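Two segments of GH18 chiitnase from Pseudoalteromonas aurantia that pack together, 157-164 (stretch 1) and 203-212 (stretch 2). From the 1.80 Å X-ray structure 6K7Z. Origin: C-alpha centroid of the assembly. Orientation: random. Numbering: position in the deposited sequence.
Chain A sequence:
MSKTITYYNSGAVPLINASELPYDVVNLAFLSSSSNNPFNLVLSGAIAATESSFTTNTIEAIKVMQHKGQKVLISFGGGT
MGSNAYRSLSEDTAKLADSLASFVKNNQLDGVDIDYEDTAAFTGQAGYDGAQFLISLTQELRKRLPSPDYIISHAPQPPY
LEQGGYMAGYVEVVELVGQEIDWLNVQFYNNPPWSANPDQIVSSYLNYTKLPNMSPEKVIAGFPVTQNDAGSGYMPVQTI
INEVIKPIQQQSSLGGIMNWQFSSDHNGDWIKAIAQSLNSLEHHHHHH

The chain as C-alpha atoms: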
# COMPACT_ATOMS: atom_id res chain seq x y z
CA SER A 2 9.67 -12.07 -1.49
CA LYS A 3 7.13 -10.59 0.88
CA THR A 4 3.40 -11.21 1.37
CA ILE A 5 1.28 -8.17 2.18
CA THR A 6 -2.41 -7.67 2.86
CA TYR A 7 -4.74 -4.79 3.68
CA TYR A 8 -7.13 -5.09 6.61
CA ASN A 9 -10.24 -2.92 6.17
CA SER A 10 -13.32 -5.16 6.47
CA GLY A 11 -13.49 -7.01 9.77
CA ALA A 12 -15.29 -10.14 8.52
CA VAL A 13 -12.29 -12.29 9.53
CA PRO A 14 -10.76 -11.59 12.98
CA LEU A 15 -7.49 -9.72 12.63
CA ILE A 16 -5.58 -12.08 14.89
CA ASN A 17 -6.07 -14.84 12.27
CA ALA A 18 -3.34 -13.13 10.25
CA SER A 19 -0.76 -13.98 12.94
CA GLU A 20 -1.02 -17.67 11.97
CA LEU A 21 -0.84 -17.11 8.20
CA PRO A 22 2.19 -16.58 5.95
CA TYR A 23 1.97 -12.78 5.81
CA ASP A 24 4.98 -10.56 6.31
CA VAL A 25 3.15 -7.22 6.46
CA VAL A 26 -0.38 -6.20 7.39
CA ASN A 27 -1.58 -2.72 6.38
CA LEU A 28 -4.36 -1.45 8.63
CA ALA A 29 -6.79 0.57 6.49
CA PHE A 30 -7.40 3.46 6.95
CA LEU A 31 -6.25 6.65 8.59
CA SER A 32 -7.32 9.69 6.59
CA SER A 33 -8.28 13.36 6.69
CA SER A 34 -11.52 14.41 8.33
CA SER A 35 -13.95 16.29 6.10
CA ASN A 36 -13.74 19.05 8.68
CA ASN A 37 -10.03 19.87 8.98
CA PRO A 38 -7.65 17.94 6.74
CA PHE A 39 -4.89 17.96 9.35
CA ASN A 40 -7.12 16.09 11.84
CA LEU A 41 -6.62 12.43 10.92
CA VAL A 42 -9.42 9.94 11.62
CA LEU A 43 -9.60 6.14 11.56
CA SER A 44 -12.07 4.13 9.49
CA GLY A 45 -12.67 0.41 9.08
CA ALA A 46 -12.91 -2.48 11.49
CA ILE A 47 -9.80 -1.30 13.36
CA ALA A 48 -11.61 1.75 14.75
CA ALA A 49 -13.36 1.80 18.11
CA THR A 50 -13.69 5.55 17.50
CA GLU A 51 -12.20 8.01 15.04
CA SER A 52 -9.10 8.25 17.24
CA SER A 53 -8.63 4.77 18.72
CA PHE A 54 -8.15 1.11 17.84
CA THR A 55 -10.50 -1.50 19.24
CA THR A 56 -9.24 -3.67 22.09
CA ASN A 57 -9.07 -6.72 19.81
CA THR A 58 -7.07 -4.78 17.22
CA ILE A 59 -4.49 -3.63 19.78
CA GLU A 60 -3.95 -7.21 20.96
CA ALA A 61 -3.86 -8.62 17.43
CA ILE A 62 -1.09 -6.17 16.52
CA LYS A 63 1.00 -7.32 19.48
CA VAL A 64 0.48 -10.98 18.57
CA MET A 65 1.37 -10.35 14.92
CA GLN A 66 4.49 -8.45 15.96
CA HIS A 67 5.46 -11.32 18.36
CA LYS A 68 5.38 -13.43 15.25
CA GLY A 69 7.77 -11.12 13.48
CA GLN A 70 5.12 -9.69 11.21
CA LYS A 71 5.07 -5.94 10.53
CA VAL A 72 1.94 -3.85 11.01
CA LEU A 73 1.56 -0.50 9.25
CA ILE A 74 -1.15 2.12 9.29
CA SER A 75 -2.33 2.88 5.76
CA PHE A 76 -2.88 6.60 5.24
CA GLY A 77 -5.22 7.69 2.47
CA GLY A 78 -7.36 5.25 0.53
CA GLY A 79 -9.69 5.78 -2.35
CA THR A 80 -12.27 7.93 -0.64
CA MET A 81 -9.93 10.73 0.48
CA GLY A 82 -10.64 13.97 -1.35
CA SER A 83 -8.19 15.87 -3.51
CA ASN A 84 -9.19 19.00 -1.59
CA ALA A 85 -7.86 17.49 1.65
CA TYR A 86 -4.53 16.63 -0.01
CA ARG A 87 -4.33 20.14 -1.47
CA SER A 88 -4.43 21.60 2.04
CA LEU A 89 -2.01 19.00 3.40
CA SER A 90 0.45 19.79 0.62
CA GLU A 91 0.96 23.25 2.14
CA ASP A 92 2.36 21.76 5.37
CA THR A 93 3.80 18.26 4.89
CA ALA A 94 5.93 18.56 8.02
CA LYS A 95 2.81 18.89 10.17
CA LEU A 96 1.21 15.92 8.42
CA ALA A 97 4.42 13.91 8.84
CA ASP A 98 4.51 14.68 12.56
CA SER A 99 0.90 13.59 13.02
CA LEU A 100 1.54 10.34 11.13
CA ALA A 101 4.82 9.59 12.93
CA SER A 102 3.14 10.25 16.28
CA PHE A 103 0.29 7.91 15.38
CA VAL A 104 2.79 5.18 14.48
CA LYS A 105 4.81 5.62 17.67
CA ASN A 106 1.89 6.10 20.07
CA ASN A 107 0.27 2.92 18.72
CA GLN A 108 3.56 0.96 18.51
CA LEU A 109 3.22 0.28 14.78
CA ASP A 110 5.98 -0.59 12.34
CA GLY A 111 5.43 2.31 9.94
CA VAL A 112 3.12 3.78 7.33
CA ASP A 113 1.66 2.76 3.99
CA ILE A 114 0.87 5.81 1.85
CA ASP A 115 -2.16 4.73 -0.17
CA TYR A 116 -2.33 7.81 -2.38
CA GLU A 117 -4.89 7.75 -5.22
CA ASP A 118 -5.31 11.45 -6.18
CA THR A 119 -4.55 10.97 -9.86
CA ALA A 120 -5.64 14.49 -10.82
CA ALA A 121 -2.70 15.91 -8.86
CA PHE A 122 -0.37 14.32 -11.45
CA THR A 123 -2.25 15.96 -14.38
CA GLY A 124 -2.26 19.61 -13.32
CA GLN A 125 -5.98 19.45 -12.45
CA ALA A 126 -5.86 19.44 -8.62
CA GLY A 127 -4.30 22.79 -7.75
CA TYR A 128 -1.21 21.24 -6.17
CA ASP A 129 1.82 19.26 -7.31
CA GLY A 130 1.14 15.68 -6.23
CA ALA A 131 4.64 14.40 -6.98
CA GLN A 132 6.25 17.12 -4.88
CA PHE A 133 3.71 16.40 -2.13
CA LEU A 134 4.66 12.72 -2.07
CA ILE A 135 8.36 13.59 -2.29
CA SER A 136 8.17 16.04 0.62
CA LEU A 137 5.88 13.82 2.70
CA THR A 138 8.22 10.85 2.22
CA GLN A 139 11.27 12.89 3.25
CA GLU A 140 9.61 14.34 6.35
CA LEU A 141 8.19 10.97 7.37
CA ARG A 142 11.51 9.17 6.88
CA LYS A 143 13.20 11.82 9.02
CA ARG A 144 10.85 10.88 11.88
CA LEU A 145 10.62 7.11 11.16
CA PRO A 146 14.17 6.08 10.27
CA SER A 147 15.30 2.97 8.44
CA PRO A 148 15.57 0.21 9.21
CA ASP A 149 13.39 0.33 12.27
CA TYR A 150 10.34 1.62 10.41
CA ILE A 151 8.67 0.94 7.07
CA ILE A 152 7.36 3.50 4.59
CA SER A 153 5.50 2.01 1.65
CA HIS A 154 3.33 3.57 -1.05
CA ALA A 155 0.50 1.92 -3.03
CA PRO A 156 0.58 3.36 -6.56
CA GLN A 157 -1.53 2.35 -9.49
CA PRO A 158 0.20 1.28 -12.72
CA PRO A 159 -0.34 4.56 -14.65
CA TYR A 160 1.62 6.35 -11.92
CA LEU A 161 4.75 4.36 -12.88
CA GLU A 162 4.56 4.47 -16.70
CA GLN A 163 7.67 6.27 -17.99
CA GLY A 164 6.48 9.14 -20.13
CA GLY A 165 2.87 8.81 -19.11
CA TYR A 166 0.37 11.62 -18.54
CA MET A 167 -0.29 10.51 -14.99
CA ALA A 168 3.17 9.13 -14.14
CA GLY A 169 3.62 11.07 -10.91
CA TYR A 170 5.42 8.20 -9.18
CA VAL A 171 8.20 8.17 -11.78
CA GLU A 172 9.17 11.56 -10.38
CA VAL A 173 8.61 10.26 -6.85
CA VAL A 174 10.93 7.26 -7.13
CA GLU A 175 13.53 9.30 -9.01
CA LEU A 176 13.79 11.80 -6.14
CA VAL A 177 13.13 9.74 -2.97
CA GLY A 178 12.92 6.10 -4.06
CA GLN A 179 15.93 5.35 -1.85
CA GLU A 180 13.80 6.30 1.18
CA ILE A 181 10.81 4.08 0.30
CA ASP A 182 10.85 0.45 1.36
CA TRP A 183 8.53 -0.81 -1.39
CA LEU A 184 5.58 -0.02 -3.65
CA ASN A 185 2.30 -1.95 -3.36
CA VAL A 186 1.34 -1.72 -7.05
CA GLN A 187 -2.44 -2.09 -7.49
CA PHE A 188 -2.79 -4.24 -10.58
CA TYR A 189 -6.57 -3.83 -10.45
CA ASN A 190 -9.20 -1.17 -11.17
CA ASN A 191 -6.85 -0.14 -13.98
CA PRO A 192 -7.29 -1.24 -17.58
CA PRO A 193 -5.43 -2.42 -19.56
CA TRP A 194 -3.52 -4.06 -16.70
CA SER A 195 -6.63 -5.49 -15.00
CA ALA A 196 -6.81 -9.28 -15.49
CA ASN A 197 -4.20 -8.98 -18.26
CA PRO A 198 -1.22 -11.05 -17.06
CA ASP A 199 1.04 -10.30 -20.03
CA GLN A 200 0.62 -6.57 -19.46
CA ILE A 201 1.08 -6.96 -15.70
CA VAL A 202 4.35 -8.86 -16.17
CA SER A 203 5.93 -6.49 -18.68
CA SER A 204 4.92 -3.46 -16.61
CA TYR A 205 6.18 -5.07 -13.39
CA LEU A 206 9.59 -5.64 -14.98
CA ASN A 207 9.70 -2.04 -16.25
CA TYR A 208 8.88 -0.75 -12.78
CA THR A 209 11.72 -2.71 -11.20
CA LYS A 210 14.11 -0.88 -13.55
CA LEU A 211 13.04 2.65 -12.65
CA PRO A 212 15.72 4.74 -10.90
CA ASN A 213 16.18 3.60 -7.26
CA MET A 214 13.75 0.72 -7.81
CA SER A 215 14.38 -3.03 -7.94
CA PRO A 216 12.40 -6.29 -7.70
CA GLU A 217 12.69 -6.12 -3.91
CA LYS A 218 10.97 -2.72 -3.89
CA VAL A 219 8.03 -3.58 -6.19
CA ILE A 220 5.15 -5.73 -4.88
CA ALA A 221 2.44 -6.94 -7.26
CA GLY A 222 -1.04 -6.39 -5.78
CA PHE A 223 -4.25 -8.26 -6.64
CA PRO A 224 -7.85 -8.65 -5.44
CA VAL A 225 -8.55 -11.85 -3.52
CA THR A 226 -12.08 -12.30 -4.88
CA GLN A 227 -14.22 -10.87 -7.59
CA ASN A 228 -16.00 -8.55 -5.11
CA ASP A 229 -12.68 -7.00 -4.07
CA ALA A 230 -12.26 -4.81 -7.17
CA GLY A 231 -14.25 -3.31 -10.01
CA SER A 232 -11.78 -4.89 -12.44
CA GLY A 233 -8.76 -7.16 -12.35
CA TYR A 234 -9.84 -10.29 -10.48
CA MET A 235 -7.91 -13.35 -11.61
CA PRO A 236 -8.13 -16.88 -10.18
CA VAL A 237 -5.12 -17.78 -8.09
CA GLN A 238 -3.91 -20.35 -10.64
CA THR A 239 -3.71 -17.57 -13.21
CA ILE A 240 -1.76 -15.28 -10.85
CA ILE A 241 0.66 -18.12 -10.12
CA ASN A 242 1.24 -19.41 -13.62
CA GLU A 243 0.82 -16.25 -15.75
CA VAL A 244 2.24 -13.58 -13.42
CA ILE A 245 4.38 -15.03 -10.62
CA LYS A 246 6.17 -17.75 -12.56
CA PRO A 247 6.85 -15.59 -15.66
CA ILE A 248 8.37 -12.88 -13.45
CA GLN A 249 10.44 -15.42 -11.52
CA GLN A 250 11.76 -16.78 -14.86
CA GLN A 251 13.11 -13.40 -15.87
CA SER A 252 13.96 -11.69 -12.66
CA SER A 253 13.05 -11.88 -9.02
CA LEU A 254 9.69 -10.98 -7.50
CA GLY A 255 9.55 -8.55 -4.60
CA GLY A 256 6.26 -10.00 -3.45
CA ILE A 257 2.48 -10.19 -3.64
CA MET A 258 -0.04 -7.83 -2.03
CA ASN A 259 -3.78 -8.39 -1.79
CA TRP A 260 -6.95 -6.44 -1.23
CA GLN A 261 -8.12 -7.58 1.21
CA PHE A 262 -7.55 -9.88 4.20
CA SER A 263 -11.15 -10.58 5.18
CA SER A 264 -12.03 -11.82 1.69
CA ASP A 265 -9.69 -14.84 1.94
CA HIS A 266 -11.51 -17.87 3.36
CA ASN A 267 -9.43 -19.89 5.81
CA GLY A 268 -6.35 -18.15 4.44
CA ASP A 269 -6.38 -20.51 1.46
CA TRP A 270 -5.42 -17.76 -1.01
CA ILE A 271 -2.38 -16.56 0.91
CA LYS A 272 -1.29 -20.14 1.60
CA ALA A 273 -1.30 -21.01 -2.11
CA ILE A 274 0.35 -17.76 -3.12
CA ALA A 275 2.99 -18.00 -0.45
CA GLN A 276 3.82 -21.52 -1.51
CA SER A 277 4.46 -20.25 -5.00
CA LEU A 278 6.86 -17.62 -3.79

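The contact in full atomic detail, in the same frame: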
# COMPACT_ATOMS: atom_id res chain seq x y z
N GLN A 157 -0.90 3.04 -8.37
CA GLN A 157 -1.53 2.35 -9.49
C GLN A 157 -0.62 2.38 -10.71
O GLN A 157 0.27 3.24 -10.80
CB GLN A 157 -2.88 2.99 -9.79
CG GLN A 157 -3.84 2.83 -8.63
CD GLN A 157 -5.01 3.78 -8.69
OE1 GLN A 157 -5.86 3.67 -9.57
NE2 GLN A 157 -5.05 4.72 -7.76
N PRO A 158 -0.78 1.44 -11.64
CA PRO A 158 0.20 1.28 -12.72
C PRO A 158 0.42 2.56 -13.52
O PRO A 158 1.58 2.86 -13.86
CB PRO A 158 -0.42 0.18 -13.59
CG PRO A 158 -1.14 -0.69 -12.60
CD PRO A 158 -1.71 0.29 -11.57
N PRO A 159 -0.61 3.35 -13.85
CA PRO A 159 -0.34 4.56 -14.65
C PRO A 159 0.64 5.51 -13.98
O PRO A 159 1.36 6.25 -14.67
CB PRO A 159 -1.72 5.21 -14.81
CG PRO A 159 -2.68 4.07 -14.72
CD PRO A 159 -2.07 3.15 -13.69
N TYR A 160 0.71 5.48 -12.65
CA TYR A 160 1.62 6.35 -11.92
C TYR A 160 3.08 6.06 -12.22
O TYR A 160 3.94 6.92 -11.98
CB TYR A 160 1.40 6.21 -10.42
CG TYR A 160 0.04 6.61 -9.88
CD1 TYR A 160 -0.95 7.16 -10.70
CD2 TYR A 160 -0.26 6.41 -8.54
CE1 TYR A 160 -2.19 7.52 -10.16
CE2 TYR A 160 -1.47 6.76 -8.01
CZ TYR A 160 -2.44 7.31 -8.82
OH TYR A 160 -3.64 7.65 -8.25
N LEU A 161 3.39 4.86 -12.71
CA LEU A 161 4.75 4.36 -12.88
C LEU A 161 5.15 4.19 -14.35
O LEU A 161 6.23 3.67 -14.64
CB LEU A 161 4.89 3.02 -12.15
CG LEU A 161 4.80 3.10 -10.63
CD1 LEU A 161 4.48 1.75 -10.00
CD2 LEU A 161 6.07 3.67 -10.04
N GLU A 162 4.31 4.63 -15.27
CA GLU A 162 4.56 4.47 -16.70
C GLU A 162 5.45 5.61 -17.18
O GLU A 162 5.00 6.76 -17.28
CB GLU A 162 3.23 4.44 -17.45
CG GLU A 162 2.45 3.14 -17.22
CD GLU A 162 3.09 1.97 -17.94
OE1 GLU A 162 3.39 2.12 -19.14
OE2 GLU A 162 3.32 0.91 -17.31
N GLN A 163 6.72 5.30 -17.43
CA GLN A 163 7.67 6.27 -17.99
C GLN A 163 7.05 7.02 -19.15
O GLN A 163 6.52 6.41 -20.09
CB GLN A 163 8.94 5.55 -18.44
CG GLN A 163 10.04 6.46 -18.95
CD GLN A 163 10.78 7.19 -17.84
OE1 GLN A 163 10.72 8.42 -17.73
NE2 GLN A 163 11.50 6.44 -17.02
N GLY A 164 7.05 8.34 -19.07
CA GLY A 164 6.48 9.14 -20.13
C GLY A 164 4.99 9.35 -20.11
O GLY A 164 4.48 10.09 -20.86
N SER A 203 5.01 -7.42 -18.02
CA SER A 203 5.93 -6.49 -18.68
C SER A 203 6.03 -5.19 -17.89
O SER A 203 7.13 -4.66 -17.68
CB SER A 203 5.49 -6.22 -20.12
OG SER A 203 4.19 -5.65 -20.16
N SER A 204 4.89 -4.68 -17.41
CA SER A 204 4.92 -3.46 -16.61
C SER A 204 5.68 -3.66 -15.31
O SER A 204 6.50 -2.82 -14.93
CB SER A 204 3.50 -2.97 -16.34
OG SER A 204 2.89 -2.48 -17.53
N TYR A 205 5.43 -4.78 -14.60
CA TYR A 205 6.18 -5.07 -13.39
C TYR A 205 7.69 -5.00 -13.64
O TYR A 205 8.43 -4.37 -12.89
CB TYR A 205 5.81 -6.45 -12.82
CG TYR A 205 6.59 -6.75 -11.58
CD1 TYR A 205 6.16 -6.29 -10.34
CD2 TYR A 205 7.80 -7.44 -11.64
CE1 TYR A 205 6.89 -6.54 -9.19
CE2 TYR A 205 8.54 -7.68 -10.49
CZ TYR A 205 8.08 -7.22 -9.27
OH TYR A 205 8.81 -7.44 -8.14
N LEU A 206 8.16 -5.65 -14.71
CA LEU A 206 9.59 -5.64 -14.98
C LEU A 206 10.09 -4.22 -15.24
O LEU A 206 11.15 -3.83 -14.73
CB LEU A 206 9.89 -6.55 -16.18
CG LEU A 206 9.59 -8.03 -15.96
CD1 LEU A 206 9.71 -8.81 -17.28
CD2 LEU A 206 10.51 -8.60 -14.89
N ASN A 207 9.34 -3.44 -16.01
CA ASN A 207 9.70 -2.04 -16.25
C ASN A 207 9.82 -1.28 -14.95
O ASN A 207 10.75 -0.47 -14.76
CB ASN A 207 8.66 -1.38 -17.16
CG ASN A 207 8.72 -1.87 -18.58
OD1 ASN A 207 9.70 -2.48 -18.99
ND2 ASN A 207 7.68 -1.59 -19.35
N TYR A 208 8.87 -1.50 -14.03
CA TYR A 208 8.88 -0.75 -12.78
C TYR A 208 10.09 -1.09 -11.93
O TYR A 208 10.62 -0.23 -11.22
CB TYR A 208 7.59 -1.01 -11.99
CG TYR A 208 6.31 -0.71 -12.72
CD1 TYR A 208 6.28 0.13 -13.83
CD2 TYR A 208 5.11 -1.27 -12.29
CE1 TYR A 208 5.09 0.38 -14.51
CE2 TYR A 208 3.92 -1.00 -12.95
CZ TYR A 208 3.91 -0.19 -14.05
OH TYR A 208 2.72 0.05 -14.70
N THR A 209 10.55 -2.35 -11.98
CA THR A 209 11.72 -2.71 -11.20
C THR A 209 12.98 -2.03 -11.71
O THR A 209 13.98 -1.99 -10.98
CB THR A 209 11.97 -4.22 -11.20
OG1 THR A 209 12.31 -4.64 -12.52
CG2 THR A 209 10.75 -4.96 -10.70
N LYS A 210 12.95 -1.51 -12.93
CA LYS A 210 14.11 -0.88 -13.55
C LYS A 210 14.06 0.63 -13.51
O LYS A 210 14.94 1.29 -14.09
CB LYS A 210 14.23 -1.36 -15.00
CG LYS A 210 14.46 -2.86 -15.11
CD LYS A 210 14.56 -3.30 -16.57
CE LYS A 210 14.66 -4.81 -16.68
NZ LYS A 210 14.61 -5.26 -18.11
N LEU A 211 13.05 1.21 -12.86
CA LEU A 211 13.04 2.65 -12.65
C LEU A 211 14.19 3.05 -11.72
O LEU A 211 14.68 2.23 -10.95
CB LEU A 211 11.70 3.10 -12.06
CG LEU A 211 10.50 3.11 -13.03
CD1 LEU A 211 9.19 3.23 -12.29
CD2 LEU A 211 10.63 4.22 -14.07
N PRO A 212 14.65 4.30 -11.81
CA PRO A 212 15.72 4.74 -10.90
C PRO A 212 15.34 4.52 -9.44
O PRO A 212 14.22 4.82 -9.01
CB PRO A 212 15.86 6.24 -11.23
CG PRO A 212 15.47 6.32 -12.70
CD PRO A 212 14.36 5.29 -12.86
O HOH W 1 4.42 -0.77 -18.83

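Tyrosine often serves two purposes at once in a packed interface, offering a flat ring face to aliphatic neighbours and a terminal hydroxyl to a polar partner. The contact between residues 157-164 and 203-212 of this GH18 chitinase is a compact example. Only 334 Å² is buried, both sides summed, and Tyr-208, on the helix of the second stretch, gives up the largest share of it.

The first stretch opens with a residue that takes no part: the CA-to-CB bond of Gln-157 points away from the helix. Its carbonyl is nonetheless useful, because Tyr-160 N donates to Gln-157 O at 2.9 Å and so starts the tight winding of the chain. Pro-158 makes the first approach. Its CB lies 3.3 Å from Tyr-208 OH and 4.4 Å from Tyr-208 CZ, so the proline packs beside the hydroxyl end of the ring. The carbonyl is close as well, with Pro-158 O 3.1 Å from Tyr-208 OH, but the phenolic proton is directed to another acceptor further along; Pro-158 O itself accepts from Leu-161 N at 2.9 Å.

Pro-159 and Tyr-160 stand back from the contact. Pro-159 points away; Tyr-160 sets out sideways, its end leading away, and the nearest approach of its side chain to the second stretch, Tyr-160 CB to Tyr-208 OH, is 7.6 Å. The chain winding through these residues brings Leu-161 round to face the helix. Here the backbones come close, with Leu-161 CA 6.6 Å from Tyr-208 CA, and the CA-to-CB bond points toward the partner. Leu-161 CB sits over one face of the tyrosine ring, 3.7 Å from its centroid and 18° off the ring normal, the geometry of a CH-pi contact. Farther out on the same side chain, Leu-161 CD2 meets Leu-211 CD1 at 3.9 Å. One leucine thus touches both the aromatic ring and the aliphatic residue that follows the helix.

Glu-162 shows that the direction in which a side chain leaves the backbone need not settle where it ends. Its CA-to-CB bond points away, yet with chi1 and chi2 both in the m well the carboxylate comes back to the helix. Tyr-208 OH donates to Glu-162 OE2 at 2.8 Å, and the acceptor lies at the ring edge, near its plane, as suits a phenol hydroxyl. A water reinforces the link: it donates to Glu-162 OE2 at 2.5 Å, lies within hydrogen-bonding distance, 2.6 Å, of Ser-204 OG, and accepts a weak bond from Asn-207 ND2 at 3.4 Å. The carboxylate is thereby tied to one helix residue directly and to two more through solvent.

At the exposed margin, Gln-163 starts sideways before its end comes nearer, bringing NE2 to 3.8 Å from Leu-211 CD2, a contact of van der Waals character. Gly-164 makes no contact; its positive phi is itself a reason for glycine.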